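Local coordinates for VirK protein (Legionella pneumophila, PDB 5XTA) that is of unknown function but belongs to the VirK family, adopts a novel fold, and is probably linked to type II secretion, at residues N9-I14 with V47-D52; G17-F22 with S41-A46; F22-K27 with D114-F119; R54-D59 with K79-S84; S58-T63 with P73-S78. The protein carries 3 engineered substitutions. One frame throughout, in Å; residues are numbered along the deposited sequence. Where two conformers were deposited one is given.

Interaction 1: N9-I14 with V47-D52. Engineered in segment 47-52: Ile50 (natural residue Val).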
# COMPACT_ATOMS: atom_id res chain seq x y z
N ASN A 9 5.52 23.48 7.33
CA ASN A 9 6.15 22.27 7.85
C ASN A 9 5.75 21.10 6.96
O ASN A 9 6.54 20.21 6.73
CB ASN A 9 5.72 21.95 9.28
CG ASN A 9 6.32 22.90 10.34
OD1 ASN A 9 7.39 23.49 10.15
ND2 ASN A 9 5.68 22.98 11.47
N ILE A 10 4.51 21.08 6.52
CA ILE A 10 3.99 19.93 5.77
C ILE A 10 4.61 19.88 4.38
O ILE A 10 5.03 18.83 3.94
CB ILE A 10 2.45 19.98 5.66
CG1 ILE A 10 1.82 19.80 7.05
CG2 ILE A 10 1.91 18.94 4.67
CD1 ILE A 10 0.35 20.22 7.14
N VAL A 11 4.59 21.03 3.70
CA VAL A 11 5.23 21.22 2.40
C VAL A 11 6.70 20.82 2.48
O VAL A 11 7.18 20.07 1.63
CB VAL A 11 5.03 22.67 1.93
CG1 VAL A 11 5.97 23.05 0.79
CG2 VAL A 11 3.57 22.87 1.55
N ASP A 12 7.40 21.27 3.53
CA ASP A 12 8.80 20.90 3.72
C ASP A 12 8.99 19.38 3.89
O ASP A 12 9.96 18.81 3.36
CB ASP A 12 9.43 21.66 4.91
CG ASP A 12 9.66 23.16 4.61
OD1 ASP A 12 9.51 23.60 3.45
OD2 ASP A 12 9.97 23.92 5.55
N ALA A 13 8.09 18.74 4.63
CA ALA A 13 8.19 17.30 4.85
C ALA A 13 7.99 16.52 3.53
O ALA A 13 8.67 15.53 3.27
CB ALA A 13 7.19 16.85 5.90
N ILE A 14 7.07 17.00 2.71
CA ILE A 14 6.83 16.37 1.42
C ILE A 14 8.07 16.49 0.53
O ILE A 14 8.56 15.50 -0.05
CB ILE A 14 5.57 16.95 0.75
CG1 ILE A 14 4.35 16.60 1.58
CG2 ILE A 14 5.42 16.40 -0.69
CD1 ILE A 14 3.14 17.44 1.25
N VAL A 47 1.26 12.05 -2.48
CA VAL A 47 0.77 13.33 -2.00
C VAL A 47 1.40 14.40 -2.90
O VAL A 47 2.49 14.18 -3.51
CB VAL A 47 1.09 13.52 -0.48
CG1 VAL A 47 2.58 13.48 -0.25
CG2 VAL A 47 0.51 14.81 0.09
N MSE A 48 0.72 15.53 -3.00
CA MSE A 48 1.16 16.59 -3.92
C MSE A 48 1.04 17.91 -3.26
O MSE A 48 0.14 18.11 -2.45
CB MSE A 48 0.30 16.75 -5.15
CG MSE A 48 -0.07 15.46 -5.82
SE MSE A 48 -0.97 15.82 -7.57
CE MSE A 48 0.04 17.34 -8.31
N VAL A 49 1.95 18.82 -3.62
CA VAL A 49 1.84 20.23 -3.27
C VAL A 49 1.60 20.97 -4.57
O VAL A 49 2.39 20.83 -5.49
CB VAL A 49 3.13 20.74 -2.64
CG1 VAL A 49 2.95 22.19 -2.19
CG2 VAL A 49 3.52 19.85 -1.45
N ILE A 50 0.48 21.68 -4.65
CA ILE A 50 0.08 22.42 -5.84
C ILE A 50 0.40 23.88 -5.61
O ILE A 50 -0.12 24.49 -4.66
CB ILE A 50 -1.42 22.35 -6.14
CG1 ILE A 50 -1.97 20.93 -6.01
CG2 ILE A 50 -1.72 22.92 -7.53
CD1 ILE A 50 -1.39 19.99 -7.02
N GLY A 51 1.24 24.44 -6.48
CA GLY A 51 1.71 25.82 -6.33
C GLY A 51 2.47 25.77 -5.03
O GLY A 51 3.10 24.76 -4.72
N ASP A 52 2.41 26.82 -4.24
CA ASP A 52 2.83 26.70 -2.86
C ASP A 52 1.60 26.90 -1.97
O ASP A 52 1.72 27.33 -0.83
CB ASP A 52 3.97 27.67 -2.54
CG ASP A 52 4.96 27.09 -1.53
OD1 ASP A 52 5.64 26.08 -1.85
OD2 ASP A 52 5.06 27.64 -0.41

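Interaction 2: G17-F22 with S41-A46. With SO4 (sulfate ion), chain E.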
# COMPACT_ATOMS: atom_id res chain seq x y z
N GLY A 17 10.87 14.08 1.15
CA GLY A 17 10.66 12.66 1.02
C GLY A 17 10.03 11.93 2.19
O GLY A 17 9.96 10.72 2.14
N LYS A 18 9.44 12.62 3.15
CA LYS A 18 8.72 11.94 4.22
C LYS A 18 7.31 11.44 3.80
O LYS A 18 6.59 12.10 3.14
CB LYS A 18 8.58 12.85 5.40
CG LYS A 18 9.92 13.12 6.05
CD LYS A 18 9.83 14.38 6.90
CE LYS A 18 11.14 14.74 7.61
NZ LYS A 18 11.36 13.90 8.81
N ARG A 19 6.94 10.27 4.26
CA ARG A 19 5.59 9.77 4.05
C ARG A 19 4.64 10.41 5.08
O ARG A 19 4.91 10.42 6.26
CB ARG A 19 5.59 8.25 4.13
CG ARG A 19 4.19 7.71 3.81
CD ARG A 19 4.20 6.33 3.21
NE ARG A 19 2.83 5.84 3.04
CZ ARG A 19 2.52 4.62 2.63
NH1 ARG A 19 3.51 3.77 2.39
NH2 ARG A 19 1.24 4.24 2.48
N ILE A 20 3.54 10.98 4.59
CA ILE A 20 2.60 11.73 5.39
C ILE A 20 1.42 10.88 5.91
O ILE A 20 0.87 10.05 5.19
CB ILE A 20 2.06 12.88 4.50
CG1 ILE A 20 3.20 13.83 4.05
CG2 ILE A 20 0.96 13.66 5.14
CD1 ILE A 20 4.19 14.23 5.13
N THR A 21 0.99 11.14 7.13
CA THR A 21 -0.20 10.52 7.71
C THR A 21 -1.18 11.61 8.14
O THR A 21 -0.80 12.57 8.82
CB THR A 21 0.16 9.61 8.90
OG1 THR A 21 0.96 8.52 8.43
CG2 THR A 21 -1.09 9.00 9.54
N PHE A 22 -2.44 11.43 7.75
CA PHE A 22 -3.56 12.29 8.13
C PHE A 22 -4.36 11.62 9.25
O PHE A 22 -4.77 10.46 9.11
CB PHE A 22 -4.48 12.56 6.95
CG PHE A 22 -3.80 13.21 5.81
CD1 PHE A 22 -3.41 14.53 5.88
CD2 PHE A 22 -3.45 12.48 4.68
CE1 PHE A 22 -2.74 15.15 4.83
CE2 PHE A 22 -2.76 13.09 3.65
CZ PHE A 22 -2.43 14.43 3.72
N SER A 41 -7.39 7.66 10.76
CA SER A 41 -6.00 7.83 10.36
C SER A 41 -5.83 7.20 8.99
O SER A 41 -6.32 6.06 8.74
CB SER A 41 -5.11 7.16 11.39
OG SER A 41 -3.78 7.00 10.91
N VAL A 42 -5.15 7.91 8.11
CA VAL A 42 -4.89 7.39 6.75
C VAL A 42 -3.50 7.83 6.34
O VAL A 42 -3.16 8.98 6.49
CB VAL A 42 -5.89 7.93 5.68
CG1 VAL A 42 -5.54 7.45 4.26
CG2 VAL A 42 -7.33 7.50 5.99
N THR A 43 -2.72 6.91 5.76
CA THR A 43 -1.44 7.26 5.19
C THR A 43 -1.40 6.87 3.71
O THR A 43 -1.19 5.73 3.38
CB THR A 43 -0.20 6.78 6.00
OG1 THR A 43 1.01 7.09 5.27
CG2 THR A 43 -0.17 5.34 6.28
N PRO A 44 -1.60 7.84 2.81
CA PRO A 44 -1.49 7.57 1.38
C PRO A 44 -0.06 7.39 0.96
O PRO A 44 0.83 7.95 1.58
CB PRO A 44 -2.10 8.80 0.73
CG PRO A 44 -2.41 9.77 1.84
CD PRO A 44 -1.83 9.26 3.11
N ASN A 45 0.18 6.61 -0.09
CA ASN A 45 1.56 6.44 -0.57
C ASN A 45 2.02 7.56 -1.53
O ASN A 45 3.16 7.55 -1.96
CB ASN A 45 1.72 5.08 -1.23
CG ASN A 45 1.28 5.06 -2.65
OD1 ASN A 45 0.21 5.60 -3.00
ND2 ASN A 45 2.10 4.45 -3.51
N ALA A 46 1.10 8.49 -1.85
CA ALA A 46 1.34 9.63 -2.74
C ALA A 46 0.63 10.90 -2.25
O ALA A 46 -0.43 10.85 -1.64
CB ALA A 46 0.85 9.30 -4.14
S SO4 E . 1.71 0.70 1.72
O1 SO4 E . 2.71 1.01 2.75
O2 SO4 E . 1.52 1.98 1.02
O3 SO4 E . 2.31 -0.31 0.85
O4 SO4 E . 0.45 0.27 2.34

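Interaction 3: F22-K27 with D114-F119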
# COMPACT_ATOMS: atom_id res chain seq x y z
N PHE A 22 -2.44 11.43 7.75
CA PHE A 22 -3.56 12.29 8.13
C PHE A 22 -4.36 11.62 9.25
O PHE A 22 -4.77 10.46 9.11
CB PHE A 22 -4.48 12.56 6.95
CG PHE A 22 -3.80 13.21 5.81
CD1 PHE A 22 -3.41 14.53 5.88
CD2 PHE A 22 -3.45 12.48 4.68
CE1 PHE A 22 -2.74 15.15 4.83
CE2 PHE A 22 -2.76 13.09 3.65
CZ PHE A 22 -2.43 14.43 3.72
N VAL A 23 -4.53 12.37 10.35
CA VAL A 23 -5.39 11.99 11.47
C VAL A 23 -6.54 13.00 11.60
O VAL A 23 -6.33 14.20 11.81
CB VAL A 23 -4.60 11.83 12.77
CG1 VAL A 23 -5.50 11.29 13.87
CG2 VAL A 23 -3.45 10.85 12.57
N ILE A 24 -7.75 12.50 11.43
CA ILE A 24 -8.92 13.32 11.42
C ILE A 24 -9.83 12.98 12.55
O ILE A 24 -10.23 11.81 12.70
CB ILE A 24 -9.64 13.17 10.09
CG1 ILE A 24 -8.56 13.39 9.04
CG2 ILE A 24 -10.82 14.16 10.00
CD1 ILE A 24 -9.01 13.78 7.68
N ASN A 25 -10.17 14.01 13.31
CA ASN A 25 -11.12 13.89 14.43
C ASN A 25 -12.47 14.47 14.00
O ASN A 25 -12.68 15.70 13.98
CB ASN A 25 -10.53 14.57 15.65
CG ASN A 25 -11.33 14.35 16.92
OD1 ASN A 25 -12.43 13.80 16.93
ND2 ASN A 25 -10.74 14.77 18.01
N LEU A 26 -13.37 13.56 13.61
CA LEU A 26 -14.63 13.91 12.96
C LEU A 26 -15.56 14.83 13.75
O LEU A 26 -16.26 15.65 13.17
CB LEU A 26 -15.41 12.65 12.62
CG LEU A 26 -15.20 12.02 11.24
CD1 LEU A 26 -13.77 12.02 10.77
CD2 LEU A 26 -15.74 10.60 11.25
N LYS A 27 -15.52 14.72 15.08
CA LYS A 27 -16.35 15.57 15.91
C LYS A 27 -15.87 17.04 15.91
O LYS A 27 -16.60 17.94 16.29
CB LYS A 27 -16.44 14.98 17.32
CG LYS A 27 -15.25 15.19 18.23
CD LYS A 27 -15.50 14.49 19.57
CE LYS A 27 -14.25 13.86 20.19
NZ LYS A 27 -13.47 14.80 21.05
N ASP A 114 -6.54 21.44 14.51
CA ASP A 114 -7.73 21.22 15.29
C ASP A 114 -8.45 19.86 15.09
O ASP A 114 -8.17 18.93 15.87
CB ASP A 114 -8.72 22.39 15.06
CG ASP A 114 -9.91 22.37 16.03
OD1 ASP A 114 -9.85 21.70 17.10
OD2 ASP A 114 -10.91 23.06 15.71
N GLY A 115 -9.31 19.74 14.07
CA GLY A 115 -9.83 18.45 13.62
C GLY A 115 -8.96 17.68 12.61
O GLY A 115 -9.11 16.48 12.45
N PHE A 116 -8.07 18.37 11.91
CA PHE A 116 -7.21 17.76 10.87
C PHE A 116 -5.73 17.86 11.26
O PHE A 116 -5.16 18.95 11.33
CB PHE A 116 -7.48 18.51 9.58
CG PHE A 116 -6.89 17.91 8.37
CD1 PHE A 116 -7.57 16.95 7.64
CD2 PHE A 116 -5.68 18.35 7.92
CE1 PHE A 116 -7.00 16.42 6.49
CE2 PHE A 116 -5.11 17.82 6.80
CZ PHE A 116 -5.77 16.85 6.09
N LYS A 117 -5.11 16.74 11.54
CA LYS A 117 -3.72 16.73 11.96
C LYS A 117 -2.92 15.93 11.00
O LYS A 117 -3.43 14.99 10.37
CB LYS A 117 -3.61 16.16 13.36
CG LYS A 117 -4.18 17.10 14.42
CD LYS A 117 -3.79 16.60 15.80
CE LYS A 117 -4.58 17.29 16.89
NZ LYS A 117 -4.21 16.66 18.19
N VAL A 118 -1.66 16.32 10.86
CA VAL A 118 -0.81 15.77 9.87
C VAL A 118 0.52 15.43 10.52
O VAL A 118 1.07 16.25 11.28
CB VAL A 118 -0.57 16.76 8.69
CG1 VAL A 118 0.28 16.09 7.62
CG2 VAL A 118 -1.87 17.28 8.09
N PHE A 119 1.04 14.26 10.19
CA PHE A 119 2.31 13.71 10.76
C PHE A 119 3.27 13.22 9.70
O PHE A 119 2.85 12.75 8.67
CB PHE A 119 2.05 12.57 11.73
CG PHE A 119 1.17 12.96 12.87
CD1 PHE A 119 1.72 13.30 14.11
CD2 PHE A 119 -0.21 13.03 12.70
CE1 PHE A 119 0.90 13.67 15.16
CE2 PHE A 119 -1.03 13.41 13.73
CZ PHE A 119 -0.47 13.75 14.97

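Interaction 4: R54-D59 with K79-S84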
# COMPACT_ATOMS: atom_id res chain seq x y z
N ARG A 54 -1.55 24.63 -1.86
CA ARG A 54 -2.45 23.52 -1.56
C ARG A 54 -1.66 22.23 -1.46
O ARG A 54 -0.73 22.02 -2.25
CB ARG A 54 -3.50 23.36 -2.68
CG ARG A 54 -4.83 24.01 -2.42
CD ARG A 54 -5.88 23.65 -3.47
NE ARG A 54 -5.42 23.61 -4.87
CZ ARG A 54 -5.67 22.64 -5.76
NH1 ARG A 54 -6.37 21.54 -5.46
NH2 ARG A 54 -5.22 22.77 -7.01
N VAL A 55 -2.06 21.37 -0.52
CA VAL A 55 -1.59 19.99 -0.43
C VAL A 55 -2.77 19.09 -0.69
O VAL A 55 -3.85 19.26 -0.07
CB VAL A 55 -1.06 19.68 0.97
CG1 VAL A 55 -0.76 18.19 1.15
CG2 VAL A 55 0.18 20.50 1.26
N THR A 56 -2.57 18.09 -1.56
CA THR A 56 -3.65 17.17 -1.88
C THR A 56 -3.19 15.75 -1.88
O THR A 56 -2.03 15.45 -2.11
CB THR A 56 -4.30 17.46 -3.25
OG1 THR A 56 -3.35 17.19 -4.29
CG2 THR A 56 -4.71 18.89 -3.35
N ALA A 57 -4.12 14.87 -1.56
CA ALA A 57 -3.86 13.43 -1.57
C ALA A 57 -5.16 12.73 -1.61
O ALA A 57 -6.18 13.36 -1.42
CB ALA A 57 -3.10 13.00 -0.32
N SER A 58 -5.14 11.45 -1.88
CA SER A 58 -6.39 10.66 -1.88
C SER A 58 -6.17 9.22 -1.47
O SER A 58 -5.01 8.74 -1.44
CB SER A 58 -7.03 10.71 -3.27
OG SER A 58 -6.27 10.02 -4.26
N ASP A 59 -7.26 8.53 -1.16
CA ASP A 59 -7.20 7.12 -0.72
C ASP A 59 -8.47 6.45 -1.19
O ASP A 59 -9.57 6.95 -0.96
CB ASP A 59 -7.07 6.98 0.84
CG ASP A 59 -7.04 5.52 1.32
OD1 ASP A 59 -6.13 4.76 0.99
OD2 ASP A 59 -7.93 5.05 2.03
N LYS A 79 -10.85 12.26 -1.01
CA LYS A 79 -9.95 13.28 -1.52
C LYS A 79 -9.67 14.33 -0.42
O LYS A 79 -10.59 14.90 0.15
CB LYS A 79 -10.62 13.90 -2.75
CG LYS A 79 -9.93 15.10 -3.36
CD LYS A 79 -8.63 14.71 -4.02
CE LYS A 79 -8.02 15.93 -4.69
NZ LYS A 79 -6.65 15.64 -5.13
N PHE A 80 -8.40 14.49 -0.07
CA PHE A 80 -7.96 15.34 1.03
C PHE A 80 -7.36 16.58 0.40
O PHE A 80 -6.57 16.47 -0.53
CB PHE A 80 -6.86 14.65 1.84
CG PHE A 80 -7.31 13.38 2.50
CD1 PHE A 80 -7.81 13.40 3.79
CD2 PHE A 80 -7.22 12.16 1.85
CE1 PHE A 80 -8.22 12.24 4.41
CE2 PHE A 80 -7.63 11.00 2.47
CZ PHE A 80 -8.13 11.04 3.76
N ASN A 81 -7.77 17.74 0.88
CA ASN A 81 -7.27 19.02 0.41
C ASN A 81 -6.97 19.90 1.63
O ASN A 81 -7.77 19.96 2.56
CB ASN A 81 -8.35 19.65 -0.45
CG ASN A 81 -7.79 20.69 -1.40
OD1 ASN A 81 -7.21 21.69 -0.99
ND2 ASN A 81 -7.97 20.45 -2.67
N LEU A 82 -5.83 20.56 1.63
CA LEU A 82 -5.42 21.45 2.71
C LEU A 82 -4.86 22.67 2.06
O LEU A 82 -3.93 22.58 1.24
CB LEU A 82 -4.32 20.81 3.52
CG LEU A 82 -3.61 21.72 4.51
CD1 LEU A 82 -4.59 22.13 5.60
CD2 LEU A 82 -2.39 21.02 5.08
N ASP A 83 -5.38 23.83 2.43
CA ASP A 83 -4.85 25.05 1.85
C ASP A 83 -3.85 25.73 2.77
O ASP A 83 -3.71 25.37 3.94
CB ASP A 83 -5.98 25.97 1.36
CG ASP A 83 -6.74 26.64 2.49
OD1 ASP A 83 -6.22 26.82 3.62
OD2 ASP A 83 -7.89 27.03 2.23
N SER A 84 -3.14 26.72 2.22
CA SER A 84 -2.11 27.42 3.00
C SER A 84 -2.65 28.21 4.21
O SER A 84 -1.89 28.56 5.10
CB SER A 84 -1.31 28.36 2.12
OG SER A 84 -2.14 29.36 1.61

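Interaction 5: S58-T63 with P73-S78. With SO4 (sulfate ion), chain F.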
# COMPACT_ATOMS: atom_id res chain seq x y z
N SER A 58 -5.14 11.45 -1.88
CA SER A 58 -6.39 10.66 -1.88
C SER A 58 -6.17 9.22 -1.47
O SER A 58 -5.01 8.74 -1.44
CB SER A 58 -7.03 10.71 -3.27
OG SER A 58 -6.27 10.02 -4.26
N ASP A 59 -7.26 8.53 -1.16
CA ASP A 59 -7.20 7.12 -0.72
C ASP A 59 -8.47 6.45 -1.19
O ASP A 59 -9.57 6.95 -0.96
CB ASP A 59 -7.07 6.98 0.84
CG ASP A 59 -7.04 5.52 1.32
OD1 ASP A 59 -6.13 4.76 0.99
OD2 ASP A 59 -7.93 5.05 2.03
N ARG A 60 -8.32 5.35 -1.90
CA ARG A 60 -9.43 4.52 -2.35
C ARG A 60 -9.50 3.35 -1.38
O ARG A 60 -8.63 2.46 -1.39
CB ARG A 60 -9.20 4.01 -3.76
CG ARG A 60 -10.36 3.14 -4.26
CD ARG A 60 -10.10 2.56 -5.61
NE ARG A 60 -9.06 1.54 -5.56
CZ ARG A 60 -8.89 0.56 -6.44
NH1 ARG A 60 -9.73 0.36 -7.45
NH2 ARG A 60 -7.89 -0.28 -6.29
N HIS A 61 -10.51 3.38 -0.53
CA HIS A 61 -10.65 2.39 0.49
C HIS A 61 -11.76 1.37 0.24
O HIS A 61 -12.95 1.74 0.28
CB HIS A 61 -10.90 3.12 1.77
CG HIS A 61 -10.99 2.22 2.93
ND1 HIS A 61 -9.88 1.59 3.46
CD2 HIS A 61 -12.04 1.83 3.67
CE1 HIS A 61 -10.26 0.86 4.49
NE2 HIS A 61 -11.56 0.97 4.63
N PHE A 62 -11.39 0.10 0.12
CA PHE A 62 -12.39 -0.95 -0.10
C PHE A 62 -13.11 -1.29 1.21
O PHE A 62 -12.48 -1.35 2.27
CB PHE A 62 -11.76 -2.21 -0.63
CG PHE A 62 -12.73 -3.29 -0.94
CD1 PHE A 62 -13.34 -3.34 -2.19
CD2 PHE A 62 -13.02 -4.27 0.00
CE1 PHE A 62 -14.20 -4.36 -2.51
CE2 PHE A 62 -13.88 -5.29 -0.30
CZ PHE A 62 -14.48 -5.33 -1.56
N THR A 63 -14.42 -1.50 1.12
CA THR A 63 -15.24 -1.77 2.32
C THR A 63 -16.47 -2.61 1.95
O THR A 63 -16.91 -2.64 0.81
CB THR A 63 -15.62 -0.46 3.08
OG1 THR A 63 -16.17 -0.74 4.38
CG2 THR A 63 -16.57 0.42 2.30
N PRO A 73 -19.84 -4.87 -1.88
CA PRO A 73 -18.48 -4.37 -2.14
C PRO A 73 -18.45 -2.95 -2.72
O PRO A 73 -19.06 -2.67 -3.78
CB PRO A 73 -17.91 -5.41 -3.10
CG PRO A 73 -18.67 -6.64 -2.79
CD PRO A 73 -20.07 -6.12 -2.62
N MSE A 74 -17.78 -2.03 -2.01
CA MSE A 74 -17.75 -0.62 -2.36
C MSE A 74 -16.38 -0.06 -2.15
O MSE A 74 -15.57 -0.60 -1.40
CB MSE A 74 -18.70 0.14 -1.46
CG MSE A 74 -20.13 -0.01 -1.92
SE MSE A 74 -21.18 0.91 -0.55
CE MSE A 74 -20.86 -0.46 0.83
N PHE A 75 -16.09 1.04 -2.84
CA PHE A 75 -14.86 1.84 -2.53
C PHE A 75 -15.35 3.14 -1.95
O PHE A 75 -16.23 3.78 -2.53
CB PHE A 75 -14.03 2.15 -3.74
CG PHE A 75 -13.36 0.95 -4.35
CD1 PHE A 75 -12.33 0.30 -3.68
CD2 PHE A 75 -13.71 0.52 -5.62
CE1 PHE A 75 -11.70 -0.80 -4.26
CE2 PHE A 75 -13.08 -0.56 -6.20
CZ PHE A 75 -12.07 -1.22 -5.52
N ASP A 76 -14.78 3.51 -0.80
CA ASP A 76 -14.91 4.86 -0.28
C ASP A 76 -13.68 5.57 -0.72
O ASP A 76 -12.60 5.35 -0.18
CB ASP A 76 -14.96 4.85 1.25
CG ASP A 76 -16.29 4.43 1.78
OD1 ASP A 76 -17.26 4.22 1.01
OD2 ASP A 76 -16.35 4.30 3.01
N TYR A 77 -13.84 6.43 -1.71
CA TYR A 77 -12.77 7.26 -2.19
C TYR A 77 -12.79 8.63 -1.48
O TYR A 77 -13.76 9.41 -1.61
CB TYR A 77 -12.92 7.46 -3.69
CG TYR A 77 -11.97 8.44 -4.29
CD1 TYR A 77 -10.64 8.11 -4.49
CD2 TYR A 77 -12.38 9.72 -4.65
CE1 TYR A 77 -9.75 9.01 -5.07
CE2 TYR A 77 -11.49 10.64 -5.20
CZ TYR A 77 -10.17 10.28 -5.40
OH TYR A 77 -9.28 11.15 -5.94
N SER A 78 -11.70 8.92 -0.77
CA SER A 78 -11.55 10.16 -0.05
C SER A 78 -10.48 11.01 -0.70
O SER A 78 -9.38 10.54 -0.92
CB SER A 78 -11.17 9.86 1.37
OG SER A 78 -12.25 9.19 1.99
S SO4 F . -8.50 -3.22 -8.20
O1 SO4 F . -7.54 -2.85 -7.14
O2 SO4 F . -7.98 -4.39 -8.95
O3 SO4 F . -8.69 -2.08 -9.12
O4 SO4 F . -9.80 -3.58 -7.58
O HOH W 1 -6.51 11.45 -6.86

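Interaction 1: N9-I14 with V47-D52
Ile14, Val49 and Val11 carry this contact, in which helix 7-15 lies across strand 46-50 with axes 9.1 Å apart and N-to-C directions 122° apart. Ile14 does most of the work. Its CG1 is anti to the carbonyl carbon (chi1 -65°) and CD1 runs on outward, so the side-chain tip drops between two valines of the strand: CD1 lies 3.6 Å from Val49 CG2 and 3.9 Å from Val47 CG2. Val47 meets Ile14 tip to tip, whereas Val49 crosses it obliquely. The other methyl of Val49, CG1, anti to its backbone N, turns to Val11 CG2 at 3.9 Å, the two side chains crossing at about a right angle. Val49 thus touches two helix residues with one methyl each. Val55 of the neighbouring strand also touches Ile14, and the sheet runs on into the second subunit, whose Ile39 packs on Val49. With methyl against methyl and no hydrogen bond between the segments, the helix is held to the strand by shape and hydrophobic burial.

Interaction 2: G17-F22 with S41-A46
The two segments run roughly antiparallel, their touching parts 148° apart, and form one hydrogen-bonded bridge, Phe22 with Val42: Phe22 N gives to Val42 O and Val42 N to Phe22 O, both at 2.8 Å and nearly along the C=O axes. Thr43 OG1, anti to its backbone N (chi1 175°), donates to Ile20 O at 3.0 Å from above the carbonyl plane, and also accepts a weak bond from Arg19 NE. Arg19 stretches across Thr43 at about a right angle, CG anti to the backbone N. Its NH2 gives a straighter bond to Thr43 O, 3.0 Å at 162°, with that oxygen in the guanidinium plane, while Asn45 CA covers one face. The Phe22-Val42 bridge is where strand 21-25, near its start, pairs with the end of strand 38-42 in the three-stranded sheet. At its edge the Arg19 guanidinium also holds a sulfate, probably from the crystallisation liquor, NH2 to O2 2.7 Å and NH1 to O1 2.9 Å; the same ion binds Arg19 of the three other subunits, probably offsetting the like charges there. Pro44 CG meets the edge of the Phe22 ring, 3.8 Å from CE2, while Ile20 CG2 sits above one ring face.

Interaction 3: F22-K27 with D114-F119
Strands 22-25 and 116-119 pair antiparallel, 4.7 Å apart with directions 160° apart. Val23 and Lys117 form the hydrogen-bonded pair, N to O 2.8 Å each way; beyond it Asn25 N reaches Gly115 O, also at 2.8 Å and nearly straight (170°). Side chains alternate. On one face Phe22, Ile24, Phe116 and Val118 gather: Phe116, with CG anti to its backbone N, lies between Phe22 and Ile24, pointing the same way as both. Its CZ comes within 3.3 Å of Phe22 CD1, the planes oblique at 37°, and its CD1 lies 3.5 Å from Ile24 CD1. Val118 CG2 adds to the Phe22 side, 3.8 Å from CD1. On the opposite face Val23 CG2 touches Phe119 CE2 at 3.7 Å, and Ile14 of the third subunit packs on Val23. The aromatic face turns toward the larger sheet, meeting Phe80 of strand 74-83 and Ile90 of strand 87-96, while strand 38-42 flanks 21-25 on its other edge.

Interaction 4: R54-D59 with K79-S84
Leu82 O is held by a nearly straight bond from Val55 N, 2.8 Å at 169° and in the carbonyl plane, and Arg54 CA adds a CA-H...O contact at 3.3 Å: one N-H and one C-H grip it. It belongs to the beta hairpin of strands 54-63 and 74-83, part of the six-stranded antiparallel sheet, between strands 87-96 and 46-50. The ladder continues with Leu82 N to Val55 O and with both bonds of the Ala57-Phe80 pair, of which Phe80 N to Ala57 O is the shorter at 2.8 Å; Ala57 N approaches Phe80 O on a lone pair. Val55, Ala57, Phe80 and Leu82 share the buried face. There Phe80 has CG anti to its carbonyl carbon, which swings the ring across so that Ala57 O lies in plane at its edge. The ring of Phe22 meets it, the planes nearly parallel, and Ile10 and Ile14 of helix 7-15 reach Leu82 and Val55. On the other face Arg54, Thr56, Asn81 and Lys79 line up. Arg54 bends at chi3, crossing Asn81 obliquely with guanidinium and amide planes 17° apart, nearly coplanar. Lys79, bent at chi2 (70°), runs diagonally past its direct partner Ser58 to Thr56, and its NZ stops 3.5 Å from Thr56 CB.

Interaction 5: S58-T63 with P73-S78
Arg60 and Phe75 make the most distinctive side-chain pair here, lying side by side on one face of the ladder. Arg60 leaves its strand with CG anti to the backbone N (chi1 -180°) and stays extended until chi3 (70°), where it bends to lay the guanidinium flat on the Phe75 ring, planes 11° apart. CD sits over the ring face, 3.8 Å from its centroid, as a CH-pi contact; CZ, 4.2 Å from the centroid, makes an off-centre cation-pi contact. The guanidinium edge holds a sulfate, probably from the crystallisation liquor, with NH2 2.7 Å from O1 and NH1 3.1 Å from O3, an ion also held by Arg60 of the three other subunits. Phe62, CG likewise anti to its N, turns its edge toward the Phe75 face in an offset edge-to-face pair, centroids 5.7 Å apart, and its CZ meets Pro73 CB at 3.8 Å. Farther along, Tyr77 lays OH 3.5 Å from Ser58 CB. A water bridges that OH, to which it donates, and Ser58 OG; Tyr77 OH also bonds Asp65 of the second subunit. On the opposite face Thr63 CG2, in the crowded position, lies beside the Asp76 carboxylate. Paired backbone bonds at Asp59-Ser78, His61-Asp76 and Thr63-Met74 make this a regular antiparallel beta hairpin, its arginine face lying where four subunits meet.

Overall arrangement
Interactions 4 and 5 are consecutive lengths of one hairpin, strands 54-63 and 74-83, sharing Ser58 and Asp59 with centres 16 Å apart. Interaction 1 precedes them in the chain and sets helix 7-15 against strand 46-50, outermost in this chain's six-stranded sheet, beside 54-63. Interactions 2 and 3 flank strand 21-25 of the smaller sheet and share Phe22; that sheet lies against interaction 4. Along the chain, interaction 3 encloses interactions 4 and 5 and brings the C-terminal strand back beside 21-25. Interactions 1 and 5, 24 Å apart between centres, lie on opposite sides of the chain's centre. All five touch neighbouring subunits, so the same elements build both core and tetramer contacts.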